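Local coordinates for protein Vlm2 (Streptomyces tsusimaensis, PDB 6ECB) that is a subunit of the nonribosomal peptide synthetase for the depsipeptide valinomycin, with this thioesterase domain probably releasing the assembled chain, at residues 39-44 with 104-109; 94-98 with 123-129; 111-115 with 139-143; 130-136 with 234-240; 228-234 with 256-262. One frame throughout, in Å; residues are numbered along the deposited sequence.

Interaction 1: residues 39-44 with 104-109; sequences PGIVFA and GVYIGG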
# COMPACT_ATOMS: atom_id res chain seq x y z
N PRO A 39 3.03 -11.05 -15.43
CA PRO A 39 3.39 -11.36 -14.04
C PRO A 39 2.33 -10.87 -13.07
O PRO A 39 1.50 -10.01 -13.38
CB PRO A 39 4.68 -10.60 -13.82
CG PRO A 39 4.67 -9.55 -14.84
CD PRO A 39 3.92 -10.04 -16.01
N GLY A 40 2.40 -11.39 -11.89
CA GLY A 40 1.51 -10.99 -10.81
C GLY A 40 2.11 -9.93 -9.93
O GLY A 40 3.31 -9.64 -9.98
N ILE A 41 1.26 -9.33 -9.10
CA ILE A 41 1.71 -8.45 -8.03
C ILE A 41 0.85 -8.73 -6.80
O ILE A 41 -0.38 -8.83 -6.91
CB ILE A 41 1.59 -6.93 -8.32
CG1 ILE A 41 2.20 -6.55 -9.66
CG2 ILE A 41 2.23 -6.15 -7.16
CD1 ILE A 41 1.80 -5.09 -10.07
N VAL A 42 1.51 -8.81 -5.65
CA VAL A 42 0.86 -8.82 -4.35
C VAL A 42 1.26 -7.53 -3.65
O VAL A 42 2.44 -7.32 -3.34
CB VAL A 42 1.26 -10.02 -3.48
CG1 VAL A 42 0.56 -9.93 -2.14
CG2 VAL A 42 0.93 -11.34 -4.18
N PHE A 43 0.26 -6.68 -3.39
CA PHE A 43 0.47 -5.44 -2.67
C PHE A 43 0.25 -5.60 -1.17
O PHE A 43 -0.78 -6.12 -0.74
CB PHE A 43 -0.48 -4.36 -3.19
CG PHE A 43 -0.13 -3.83 -4.56
CD1 PHE A 43 0.97 -3.00 -4.72
CD2 PHE A 43 -0.89 -4.14 -5.67
CE1 PHE A 43 1.30 -2.50 -5.97
CE2 PHE A 43 -0.57 -3.63 -6.91
CZ PHE A 43 0.51 -2.80 -7.05
N ALA A 44 1.16 -5.08 -0.40
CA ALA A 44 1.07 -4.97 1.05
C ALA A 44 0.39 -3.66 1.41
O ALA A 44 0.64 -2.63 0.77
CB ALA A 44 2.45 -5.04 1.70
N GLY A 104 7.53 -15.16 -11.07
CA GLY A 104 6.54 -14.44 -11.85
C GLY A 104 5.64 -13.51 -11.06
O GLY A 104 4.69 -12.97 -11.63
N VAL A 105 5.89 -13.34 -9.75
CA VAL A 105 5.01 -12.53 -8.90
C VAL A 105 5.86 -11.52 -8.14
O VAL A 105 6.76 -11.90 -7.38
CB VAL A 105 4.23 -13.40 -7.90
CG1 VAL A 105 3.29 -12.52 -7.06
CG2 VAL A 105 3.45 -14.46 -8.64
N TYR A 106 5.55 -10.24 -8.33
CA TYR A 106 6.17 -9.18 -7.56
C TYR A 106 5.48 -9.00 -6.22
O TYR A 106 4.28 -9.28 -6.07
CB TYR A 106 6.04 -7.85 -8.29
CG TYR A 106 6.78 -7.72 -9.58
CD1 TYR A 106 8.09 -7.28 -9.60
CD2 TYR A 106 6.16 -8.01 -10.79
CE1 TYR A 106 8.78 -7.12 -10.81
CE2 TYR A 106 6.83 -7.86 -12.02
CZ TYR A 106 8.16 -7.41 -12.00
OH TYR A 106 8.85 -7.24 -13.16
N ILE A 107 6.23 -8.44 -5.27
CA ILE A 107 5.66 -7.85 -4.07
C ILE A 107 5.75 -6.35 -4.24
O ILE A 107 6.78 -5.83 -4.68
CB ILE A 107 6.39 -8.29 -2.79
CG1 ILE A 107 6.64 -9.81 -2.73
CG2 ILE A 107 5.61 -7.84 -1.58
CD1 ILE A 107 5.44 -10.71 -2.88
N GLY A 108 4.68 -5.62 -3.87
CA GLY A 108 4.69 -4.18 -4.00
C GLY A 108 4.05 -3.49 -2.81
O GLY A 108 3.33 -4.10 -2.03
N GLY A 109 4.33 -2.19 -2.71
CA GLY A 109 3.66 -1.40 -1.68
C GLY A 109 3.90 0.08 -1.77
O GLY A 109 4.95 0.53 -2.23
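Gly40, Val42 and Ala44 alternate with Gly104, Tyr106 and Gly108 in backbone bonds that join two neighbouring parallel strands of the alpha/beta-hydrolase sheet, 40-44 and 105-109, whose axes, over these short segments, are inclined by 25°. Five N-H...O bonds run the length of the pair, from Gly40 N to Gly104 O (2.8 Å) through to Ala44 N to Gly108 O (2.9 Å).

Packing is tightest where Ile41 and Phe43 flank Gly108. Ile41 CG2, anti to its own backbone N (CG1 at chi1 -50°), sits over the centre of the Phe43 ring, and Phe43 CD1 lies 3.7 Å from Gly108 C. A methyl group on Gly108 would come to about 3.0 Å from Phe43 CE1, so the bare backbone lets the ring lie close. Tyr54 stacks on this ring from outside the pair. On the other face Val42 CG2 meets Val105 CG1 at 3.9 Å, and Val42 and Ile107 turn toward the helices 86-97 and 112-126.

At the opposite end, with Pro39, Gly104 and Val105, the backbone stays close but the side chains pack more loosely and are partly open to solvent. There Pro39 CB and the Tyr106 ring lie side by side, CB being 3.9 Å from Tyr106 CE2, while the Tyr106 hydroxyl is hydrogen-bonded to the carbonyl of Cys293. With a serine in place of Tyr106, Pro39 would probably lose its flat neighbour and the Cys293 carbonyl its hydroxyl partner. Gly40 O accepts the N-H of Tyr106, and the edge of that residue's ring also reaches it, CD2 standing 3.4 Å from Gly40 O.

Interaction 2: residues 94-98 with 123-129; sequences SDSAA and MLLDRGI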
# COMPACT_ATOMS: atom_id res chain seq x y z
N SER A 94 3.27 -12.00 5.00
CA SER A 94 4.08 -13.05 4.38
C SER A 94 3.29 -14.34 4.26
O SER A 94 3.25 -14.97 3.19
CB SER A 94 5.35 -13.30 5.21
OG SER A 94 6.15 -12.15 5.35
N ASP A 95 2.66 -14.75 5.35
CA ASP A 95 1.87 -15.96 5.34
C ASP A 95 0.79 -15.90 4.29
O ASP A 95 0.52 -16.90 3.62
CB ASP A 95 1.25 -16.19 6.70
CG ASP A 95 2.26 -16.65 7.74
OD1 ASP A 95 3.42 -16.99 7.41
OD2 ASP A 95 1.88 -16.69 8.92
N SER A 96 0.12 -14.76 4.15
CA SER A 96 -0.94 -14.62 3.15
C SER A 96 -0.35 -14.58 1.73
O SER A 96 -0.89 -15.21 0.81
CB SER A 96 -1.75 -13.36 3.46
OG SER A 96 -2.78 -13.12 2.52
N ALA A 97 0.71 -13.82 1.53
CA ALA A 97 1.28 -13.70 0.19
C ALA A 97 1.88 -15.02 -0.27
O ALA A 97 1.91 -15.30 -1.47
CB ALA A 97 2.36 -12.61 0.18
N ALA A 98 2.37 -15.83 0.66
CA ALA A 98 3.03 -17.08 0.30
C ALA A 98 2.14 -18.01 -0.51
O ALA A 98 2.65 -18.82 -1.28
CB ALA A 98 3.53 -17.79 1.56
N MET A 123 11.20 -12.18 4.13
CA MET A 123 10.68 -13.37 4.81
C MET A 123 10.37 -14.49 3.82
O MET A 123 10.65 -15.66 4.12
CB MET A 123 9.43 -13.01 5.61
CG MET A 123 8.93 -14.08 6.55
SD MET A 123 7.74 -13.38 7.75
CE MET A 123 8.76 -12.25 8.67
N LEU A 124 9.80 -14.17 2.66
CA LEU A 124 9.56 -15.21 1.66
C LEU A 124 10.88 -15.84 1.22
O LEU A 124 10.98 -17.06 1.10
CB LEU A 124 8.81 -14.62 0.47
CG LEU A 124 7.37 -14.21 0.78
CD1 LEU A 124 6.79 -13.48 -0.42
CD2 LEU A 124 6.49 -15.39 1.14
N LEU A 125 11.90 -15.02 0.96
CA LEU A 125 13.18 -15.59 0.54
C LEU A 125 13.73 -16.54 1.59
O LEU A 125 14.26 -17.61 1.27
CB LEU A 125 14.18 -14.47 0.27
CG LEU A 125 13.86 -13.56 -0.91
CD1 LEU A 125 14.83 -12.39 -0.90
CD2 LEU A 125 13.98 -14.29 -2.20
N ASP A 126 13.60 -16.17 2.86
CA ASP A 126 14.09 -17.02 3.94
C ASP A 126 13.37 -18.36 3.98
O ASP A 126 13.92 -19.34 4.48
CB ASP A 126 13.91 -16.32 5.28
CG ASP A 126 14.88 -15.18 5.49
OD1 ASP A 126 15.83 -15.02 4.72
OD2 ASP A 126 14.65 -14.43 6.44
N ARG A 127 12.13 -18.41 3.49
CA ARG A 127 11.35 -19.63 3.43
C ARG A 127 11.49 -20.36 2.09
O ARG A 127 10.79 -21.35 1.88
CB ARG A 127 9.85 -19.35 3.65
CG ARG A 127 9.49 -18.63 4.93
CD ARG A 127 8.01 -18.19 4.91
NE ARG A 127 7.12 -19.28 4.49
CZ ARG A 127 5.79 -19.20 4.46
NH1 ARG A 127 5.19 -18.09 4.85
NH2 ARG A 127 5.07 -20.25 4.06
N GLY A 128 12.36 -19.91 1.20
CA GLY A 128 12.55 -20.62 -0.05
C GLY A 128 11.54 -20.25 -1.13
O GLY A 128 11.22 -21.08 -1.99
N ILE A 129 11.00 -19.04 -1.06
CA ILE A 129 10.05 -18.52 -2.04
C ILE A 129 10.63 -17.24 -2.61
O ILE A 129 10.89 -16.30 -1.85
CB ILE A 129 8.68 -18.24 -1.40
CG1 ILE A 129 8.15 -19.53 -0.76
CG2 ILE A 129 7.70 -17.63 -2.42
CD1 ILE A 129 6.92 -19.27 0.13
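Met123 packs against Ser94 where the ends of two helices, 86-97 and 112-126, come together on one side of the sheet. This is a sulfur-to-carbon contact, Met123 SD lying 3.5 Å from Ser94 CB. The thioether chain leaves its helix with CG anti to the backbone N (chi1 -170°) and runs on extended to the sulfur, which comes to lie beside the serine; the bend at the third torsion turns only the terminal methyl. The Ser94 hydroxyl has two deposited positions; in one it bonds the carbonyl of Val90, and its closeness to the sulfur there is doubtful. With an alanine at Met123, Ser94 would probably lose its neighbour and a gap would open between the helices.

The apolar part gathers round Ala98, whose CB touches Leu124 CD2 at 3.8 Å and Ile129 CD1 at 4.0 Å. Arg127 NH1 also approaches this methyl, at 3.7 Å.

The charged part is a single salt bridge at the exposed surface, Asp95 OD1 to Arg127 NH1 at 3.3 Å. Carboxylate and guanidinium planes stand 78° apart, a crossed meeting rather than a two-pronged one.

Backbone bonds close the second helix: Gly128, at positive phi, is the C-prime residue of a Schellman motif, with Ile129 N bonded to Leu124 O and Gly128 N to Leu125 O. Leu124 rests on Ile107 of strand 105-110 and Ala97 on Val42 of strand 40-44, so both helices cover the same face of the sheet.

Interaction 3: residues 111-115 with 139-143; sequences SLGGH and TPPRL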
# COMPACT_ATOMS: atom_id res chain seq x y z
N SER A 111 3.78 3.75 0.55
CA SER A 111 3.89 4.30 1.90
C SER A 111 4.35 3.19 2.85
O SER A 111 5.29 2.44 2.51
CB SER A 111 2.54 4.95 2.24
OG SER A 111 2.65 5.71 3.42
N LEU A 112 3.75 3.03 4.03
CA LEU A 112 4.15 1.94 4.92
C LEU A 112 4.04 0.58 4.25
O LEU A 112 4.77 -0.36 4.62
CB LEU A 112 3.27 1.97 6.19
CG LEU A 112 3.53 0.85 7.20
CD1 LEU A 112 4.89 0.95 7.85
CD2 LEU A 112 2.41 0.91 8.27
N GLY A 113 3.14 0.44 3.27
CA GLY A 113 3.06 -0.80 2.52
C GLY A 113 4.36 -1.13 1.82
O GLY A 113 4.67 -2.31 1.62
N GLY A 114 5.15 -0.12 1.46
CA GLY A 114 6.47 -0.39 0.87
C GLY A 114 7.43 -1.02 1.85
O GLY A 114 8.16 -1.97 1.51
N HIS A 115 7.46 -0.52 3.09
CA HIS A 115 8.32 -1.14 4.08
C HIS A 115 7.85 -2.54 4.41
O HIS A 115 8.67 -3.44 4.59
CB HIS A 115 8.35 -0.31 5.35
CG HIS A 115 8.82 1.07 5.09
ND1 HIS A 115 7.96 2.05 4.67
CD2 HIS A 115 10.06 1.61 5.09
CE1 HIS A 115 8.65 3.16 4.46
NE2 HIS A 115 9.92 2.91 4.71
N THR A 139 8.06 5.75 -1.62
CA THR A 139 8.53 5.98 -0.27
C THR A 139 10.02 5.66 -0.23
O THR A 139 10.44 4.65 -0.79
CB THR A 139 7.81 5.14 0.82
OG1 THR A 139 8.32 5.51 2.11
CG2 THR A 139 8.04 3.70 0.68
N PRO A 140 10.81 6.49 0.45
CA PRO A 140 12.19 6.10 0.75
C PRO A 140 12.22 5.03 1.81
O PRO A 140 11.24 4.81 2.54
CB PRO A 140 12.82 7.39 1.28
CG PRO A 140 11.84 8.46 1.11
CD PRO A 140 10.49 7.78 1.06
N PRO A 141 13.37 4.41 2.02
CA PRO A 141 13.44 3.43 3.11
C PRO A 141 13.29 4.06 4.47
O PRO A 141 12.75 3.41 5.38
CB PRO A 141 14.82 2.77 2.91
CG PRO A 141 15.54 3.54 1.93
CD PRO A 141 14.56 4.40 1.15
N ARG A 142 13.70 5.32 4.64
CA ARG A 142 13.33 6.09 5.82
C ARG A 142 11.88 6.52 5.69
O ARG A 142 11.54 7.31 4.80
CB ARG A 142 14.20 7.33 5.96
CG ARG A 142 15.53 7.07 6.50
CD ARG A 142 16.36 8.37 6.64
NE ARG A 142 15.93 9.26 7.72
CZ ARG A 142 16.36 9.17 8.97
NH1 ARG A 142 17.21 8.22 9.34
NH2 ARG A 142 15.92 10.03 9.88
N LEU A 143 11.02 6.03 6.57
CA LEU A 143 9.61 6.37 6.47
C LEU A 143 9.41 7.84 6.85
O LEU A 143 10.03 8.33 7.79
CB LEU A 143 8.76 5.47 7.36
CG LEU A 143 7.24 5.70 7.28
CD1 LEU A 143 6.69 5.60 5.84
CD2 LEU A 143 6.51 4.73 8.19
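His115 points its NE2 toward the loop at Pro140 and Pro141, which offers two backbone carbonyls. The bonds are weak and bent: NE2 to Pro141 O spans 3.0 Å with an N-H...O angle of 128°, and NE2 to Pro140 O spans 3.2 Å. Pro141 O lies near the ring plane. At the adjoining ring atom, His115 CE1 stands 3.3 Å from Thr139 OG1 and 3.4 Å from Leu143 CD1.

The next shell fixes these partners. Thr139 holds OG1 anti to the backbone N (chi1 -177°), which puts its methyl in the crowded position between N and carbonyl carbon; CG2 then lies 3.5 Å from Ser111 O. Gly114 lies under this methyl, and a side-chain carbon there would clash with it. Leu112 CD1 and Leu143 CD2 meet at 4.1 Å, while Val227 touches Leu112, His115 and Leu143 alike.

Ser111, at positive phi, is the apex of a GxSxG turn consistent with the nucleophile elbow of alpha/beta-hydrolases, and it probably forms a catalytic triad with His273 and Asp138. The contact thus joins the first turn of helix 112-126 to the loop that follows strand 134-137, with Trp256 bonding the carbonyl of Thr139 from beyond.

Interaction 4: residues 130-136 with 234-240; sequences RPKGLII and DIPIHVF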
# COMPACT_ATOMS: atom_id res chain seq x y z
N ARG A 130 10.81 -17.18 -3.92
CA ARG A 130 11.50 -16.05 -4.53
C ARG A 130 10.59 -15.23 -5.42
O ARG A 130 10.32 -15.63 -6.57
CB ARG A 130 12.71 -16.54 -5.32
CG ARG A 130 13.58 -15.41 -5.86
CD ARG A 130 14.71 -15.95 -6.73
NE ARG A 130 15.56 -14.86 -7.22
CZ ARG A 130 16.58 -14.32 -6.55
NH1 ARG A 130 16.95 -14.77 -5.35
NH2 ARG A 130 17.26 -13.33 -7.10
N PRO A 131 10.10 -14.09 -4.96
CA PRO A 131 9.32 -13.21 -5.84
C PRO A 131 10.19 -12.71 -7.00
O PRO A 131 11.42 -12.71 -6.94
CB PRO A 131 8.91 -12.05 -4.92
CG PRO A 131 9.06 -12.59 -3.51
CD PRO A 131 10.27 -13.51 -3.62
N LYS A 132 9.50 -12.26 -8.04
CA LYS A 132 10.16 -11.70 -9.21
C LYS A 132 10.91 -10.41 -8.89
O LYS A 132 11.95 -10.14 -9.50
CB LYS A 132 9.12 -11.44 -10.29
CG LYS A 132 9.68 -11.01 -11.62
CD LYS A 132 8.57 -11.02 -12.66
CE LYS A 132 9.02 -10.40 -13.94
NZ LYS A 132 10.03 -11.23 -14.55
N GLY A 133 10.42 -9.62 -7.95
CA GLY A 133 11.01 -8.33 -7.65
C GLY A 133 10.17 -7.63 -6.60
O GLY A 133 9.09 -8.10 -6.21
N LEU A 134 10.70 -6.51 -6.14
CA LEU A 134 10.01 -5.63 -5.20
C LEU A 134 9.70 -4.32 -5.89
O LEU A 134 10.60 -3.68 -6.46
CB LEU A 134 10.87 -5.39 -3.96
CG LEU A 134 10.38 -4.34 -2.97
CD1 LEU A 134 9.15 -4.86 -2.24
CD2 LEU A 134 11.48 -4.06 -1.96
N ILE A 135 8.43 -3.91 -5.84
CA ILE A 135 7.97 -2.65 -6.40
C ILE A 135 7.67 -1.70 -5.24
O ILE A 135 6.74 -1.93 -4.46
CB ILE A 135 6.73 -2.86 -7.28
CG1 ILE A 135 7.11 -3.72 -8.48
CG2 ILE A 135 6.07 -1.52 -7.66
CD1 ILE A 135 5.93 -4.16 -9.34
N ILE A 136 8.44 -0.63 -5.14
CA ILE A 136 8.25 0.41 -4.13
C ILE A 136 7.56 1.60 -4.79
O ILE A 136 8.05 2.17 -5.78
CB ILE A 136 9.58 0.84 -3.49
CG1 ILE A 136 10.20 -0.32 -2.69
CG2 ILE A 136 9.36 2.10 -2.62
CD1 ILE A 136 9.38 -0.80 -1.52
N ASP A 234 17.70 -9.82 -2.03
CA ASP A 234 18.35 -10.48 -3.15
C ASP A 234 17.41 -10.69 -4.33
O ASP A 234 17.49 -11.72 -5.00
CB ASP A 234 18.91 -11.82 -2.67
CG ASP A 234 19.74 -12.51 -3.72
OD1 ASP A 234 20.52 -11.81 -4.38
OD2 ASP A 234 19.59 -13.74 -3.91
N ILE A 235 16.46 -9.78 -4.56
CA ILE A 235 15.71 -9.72 -5.81
C ILE A 235 15.73 -8.27 -6.29
O ILE A 235 16.02 -7.36 -5.51
CB ILE A 235 14.25 -10.20 -5.63
CG1 ILE A 235 13.49 -9.31 -4.64
CG2 ILE A 235 14.24 -11.67 -5.17
CD1 ILE A 235 12.03 -9.78 -4.44
N PRO A 236 15.43 -8.02 -7.56
CA PRO A 236 15.52 -6.64 -8.07
C PRO A 236 14.46 -5.76 -7.44
O PRO A 236 13.33 -6.19 -7.20
CB PRO A 236 15.28 -6.79 -9.57
CG PRO A 236 15.37 -8.23 -9.87
CD PRO A 236 15.16 -8.99 -8.64
N ILE A 237 14.83 -4.51 -7.22
CA ILE A 237 13.93 -3.50 -6.67
C ILE A 237 13.67 -2.46 -7.75
O ILE A 237 14.60 -2.00 -8.42
CB ILE A 237 14.54 -2.85 -5.42
CG1 ILE A 237 14.87 -3.91 -4.40
CG2 ILE A 237 13.59 -1.82 -4.87
CD1 ILE A 237 15.51 -3.35 -3.17
N HIS A 238 12.39 -2.09 -7.92
CA HIS A 238 11.99 -0.99 -8.78
C HIS A 238 11.33 0.05 -7.90
O HIS A 238 10.35 -0.27 -7.22
CB HIS A 238 10.98 -1.39 -9.84
CG HIS A 238 11.60 -1.95 -11.08
ND1 HIS A 238 12.03 -3.25 -11.14
CD2 HIS A 238 11.89 -1.39 -12.29
CE1 HIS A 238 12.55 -3.48 -12.33
NE2 HIS A 238 12.48 -2.37 -13.05
N VAL A 239 11.86 1.27 -7.90
CA VAL A 239 11.36 2.37 -7.08
C VAL A 239 10.70 3.37 -8.03
O VAL A 239 11.37 3.92 -8.91
CB VAL A 239 12.51 3.04 -6.31
CG1 VAL A 239 12.00 4.19 -5.44
CG2 VAL A 239 13.28 2.02 -5.47
N PHE A 240 9.42 3.62 -7.84
CA PHE A 240 8.68 4.59 -8.64
C PHE A 240 8.45 5.79 -7.73
O PHE A 240 7.78 5.66 -6.70
CB PHE A 240 7.35 3.99 -9.13
CG PHE A 240 7.54 2.84 -10.08
CD1 PHE A 240 7.74 1.55 -9.60
CD2 PHE A 240 7.57 3.05 -11.45
CE1 PHE A 240 7.96 0.51 -10.46
CE2 PHE A 240 7.79 2.00 -12.33
CZ PHE A 240 7.98 0.72 -11.82
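Arg130 carries Ile235 CG2 over one face of its guanidinium, 3.8 Å above the centre of the plane, and at its edge lies the carboxylate of Asp234. NH1 donates to Asp234 OD2 in a salt-bridged hydrogen bond of 3.2 Å, almost straight and in the guanidinium plane. OD2, however, is met from 57° above the carboxylate plane, and the two flat groups stand 74° apart. The second flat group, the Phe240 ring, has Ile136 O at its edge, and Ile135 CG2 approaches Phe240 CE1 obliquely at 3.9 Å.

Behind the charged pair the contact turns apolar. Ile235 holds CG1 between its backbone N and carbonyl carbon (chi1 62°), which carries CD1 down onto the chain, 3.6 Å from Gly133 C and 3.9 Å from Pro131 CB.

Beyond Gly133 the backbones pair directly. Leu134 N bonds Pro236 O, His238 N bonds Leu134 O at 2.8 Å, Ile136 N bonds His238 O, and Phe240 N bonds Ile136 O. Leu134 packs against helix 112-126 and Ile136 against Trp256; on the other face His238 and Phe240 lie against helix 281-293. Parallel neighbours separated by a long helical connection, which as in related thioesterases probably includes the lid, are characteristic of the alpha/beta-hydrolase fold.

Interaction 5: residues 228-234 with 256-262; sequences LPQRKLD and WENYAAG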
# COMPACT_ATOMS: atom_id res chain seq x y z
N LEU A 228 12.69 0.67 9.11
CA LEU A 228 13.83 0.83 8.23
C LEU A 228 14.37 -0.54 7.81
O LEU A 228 14.55 -1.42 8.66
CB LEU A 228 14.93 1.63 8.94
CG LEU A 228 16.15 1.95 8.07
CD1 LEU A 228 15.81 3.07 7.09
CD2 LEU A 228 17.35 2.34 8.94
N PRO A 229 14.63 -0.77 6.52
CA PRO A 229 15.29 -2.00 6.12
C PRO A 229 16.62 -2.17 6.84
O PRO A 229 17.30 -1.20 7.17
CB PRO A 229 15.48 -1.82 4.61
CG PRO A 229 14.36 -0.93 4.20
CD PRO A 229 14.16 0.01 5.36
N GLN A 230 16.98 -3.42 7.10
CA GLN A 230 18.19 -3.73 7.85
C GLN A 230 19.01 -4.87 7.24
O GLN A 230 19.93 -5.36 7.90
CB GLN A 230 17.86 -4.12 9.29
CG GLN A 230 17.40 -2.98 10.17
CD GLN A 230 18.46 -1.90 10.37
OE1 GLN A 230 19.61 -2.06 9.95
NE2 GLN A 230 18.07 -0.81 11.01
N ARG A 231 18.68 -5.32 6.04
CA ARG A 231 19.49 -6.29 5.30
C ARG A 231 19.29 -6.00 3.83
O ARG A 231 18.44 -5.19 3.44
CB ARG A 231 19.11 -7.73 5.65
CG ARG A 231 17.74 -8.16 5.18
CD ARG A 231 17.44 -9.58 5.62
NE ARG A 231 17.39 -10.52 4.51
CZ ARG A 231 17.05 -11.79 4.64
NH1 ARG A 231 16.73 -12.27 5.84
NH2 ARG A 231 17.00 -12.59 3.58
N LYS A 232 20.13 -6.61 2.99
CA LYS A 232 19.98 -6.43 1.57
C LYS A 232 19.04 -7.49 1.02
O LYS A 232 19.09 -8.66 1.43
CB LYS A 232 21.30 -6.49 0.83
CG LYS A 232 22.31 -5.41 1.22
CD LYS A 232 23.33 -5.31 0.12
CE LYS A 232 24.45 -4.35 0.42
NZ LYS A 232 25.15 -4.03 -0.85
N LEU A 233 18.21 -7.09 0.08
CA LEU A 233 17.23 -7.98 -0.53
C LEU A 233 17.78 -8.50 -1.84
O LEU A 233 18.31 -7.74 -2.66
CB LEU A 233 15.92 -7.22 -0.76
CG LEU A 233 14.78 -8.00 -1.36
CD1 LEU A 233 14.26 -9.06 -0.41
CD2 LEU A 233 13.66 -7.03 -1.73
N ASP A 234 17.70 -9.82 -2.03
CA ASP A 234 18.35 -10.48 -3.15
C ASP A 234 17.41 -10.69 -4.33
O ASP A 234 17.49 -11.72 -5.00
CB ASP A 234 18.91 -11.82 -2.67
CG ASP A 234 19.74 -12.51 -3.72
OD1 ASP A 234 20.52 -11.81 -4.38
OD2 ASP A 234 19.59 -13.74 -3.91
N TRP A 256 17.50 3.34 -1.27
CA TRP A 256 17.05 1.97 -1.58
C TRP A 256 18.21 1.12 -2.06
O TRP A 256 18.21 -0.09 -1.82
CB TRP A 256 15.93 1.92 -2.62
CG TRP A 256 14.61 2.17 -1.97
CD1 TRP A 256 13.80 3.25 -2.16
CD2 TRP A 256 13.96 1.33 -1.01
NE1 TRP A 256 12.67 3.14 -1.35
CE2 TRP A 256 12.75 1.98 -0.64
CE3 TRP A 256 14.27 0.10 -0.42
CZ2 TRP A 256 11.88 1.44 0.31
CZ3 TRP A 256 13.41 -0.42 0.52
CH2 TRP A 256 12.23 0.25 0.87
N GLU A 257 19.22 1.72 -2.68
CA GLU A 257 20.37 0.96 -3.13
C GLU A 257 21.14 0.33 -1.97
O GLU A 257 21.79 -0.72 -2.15
CB GLU A 257 21.27 1.85 -3.99
CG GLU A 257 22.40 1.09 -4.63
CD GLU A 257 22.96 1.75 -5.90
OE1 GLU A 257 22.49 2.85 -6.29
OE2 GLU A 257 23.89 1.14 -6.49
N ASN A 258 21.07 0.91 -0.78
CA ASN A 258 21.69 0.32 0.40
C ASN A 258 21.19 -1.10 0.63
O ASN A 258 21.89 -1.92 1.23
CB ASN A 258 21.37 1.09 1.68
CG ASN A 258 21.85 2.52 1.67
OD1 ASN A 258 22.41 3.02 0.69
ND2 ASN A 258 21.65 3.19 2.80
N TYR A 259 19.94 -1.35 0.25
CA TYR A 259 19.20 -2.55 0.62
C TYR A 259 18.97 -3.46 -0.56
O TYR A 259 18.13 -4.36 -0.51
CB TYR A 259 17.86 -2.13 1.28
CG TYR A 259 18.15 -1.14 2.39
CD1 TYR A 259 18.86 -1.53 3.51
CD2 TYR A 259 17.75 0.19 2.30
CE1 TYR A 259 19.18 -0.61 4.52
CE2 TYR A 259 18.08 1.10 3.28
CZ TYR A 259 18.77 0.71 4.38
OH TYR A 259 19.11 1.64 5.35
N ALA A 260 19.71 -3.25 -1.63
CA ALA A 260 19.55 -4.02 -2.85
C ALA A 260 20.79 -4.88 -3.02
O ALA A 260 21.88 -4.34 -3.19
CB ALA A 260 19.37 -3.11 -4.05
N ALA A 261 20.64 -6.19 -2.97
CA ALA A 261 21.79 -7.04 -3.25
C ALA A 261 22.00 -7.21 -4.74
O ALA A 261 23.09 -7.61 -5.16
CB ALA A 261 21.65 -8.41 -2.59
N GLY A 262 21.00 -6.90 -5.54
CA GLY A 262 21.11 -6.96 -6.97
C GLY A 262 20.74 -5.65 -7.62
O GLY A 262 21.23 -4.60 -7.20
O HOH W 1 19.94 0.44 7.54
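Tyr259 is sandwiched: Pro229 CB lies over one face of its ring and Asn258 CB over the other. The proline contact is a CH-pi interaction, CB standing 3.6 Å from the ring centroid and only 15° off the normal, with the two side chains crossing at about a right angle. Tyr259 CG is anti to the carbonyl carbon (chi1 -52°), and from there the ring extends along the 228-231 chain. Pro229 also turns its CG to Trp256, 3.8 Å from CZ3, so the proline is wedged between two aromatic side chains; the indole NE1 is bonded to the carbonyl of Thr139.

At the phenol end a water in the ring plane bridges the segments, lying 2.6 Å from Tyr259 OH and donating to Pro229 O at 3.1 Å. Further along, the two segments are clasped by a single bridge: Leu233 N bonds Tyr259 O at 2.8 Å and Ala261 N bonds Leu233 O. Lys232 runs extended beside this, its CG 3.5 Å from Asn258 O.

These are the loops leading into strands 237-241 and 264-268. Arg231, whose guanidinium pairs with Asp126, leaves its own carbonyl buried at the Tyr259 ring edge with no hydrogen-bond partner in the model, its O 3.7 Å from Tyr259 CD1. The weakly positive C-H edge of the ring is likely to offset that oxygen's charge in part, while the water and the two backbone bonds of Leu233 carry the polar links between the segments.

In the fold
Interactions 1 and 4 are largely sheet core, the latter with a charged pair at its exposed end: strands 105-110 and 134-137 are neighbours, so the two contacts run on into each other through backbone bonds such as Ile107 O to Ile135 N. Interaction 3, also buried, works instead through one ring weakly bonded to two carbonyls beside the probable nucleophile. Interactions 2 and 3 use opposite ends of helix 112-126, the former ending in a surface salt bridge. Interaction 5 is partly exposed and mixes CH-pi, water and backbone bonds; it shares Asp234 with interaction 4, reaches interaction 3 through Trp256, and meets interaction 2 in the Asp126 to Arg231 salt bridge.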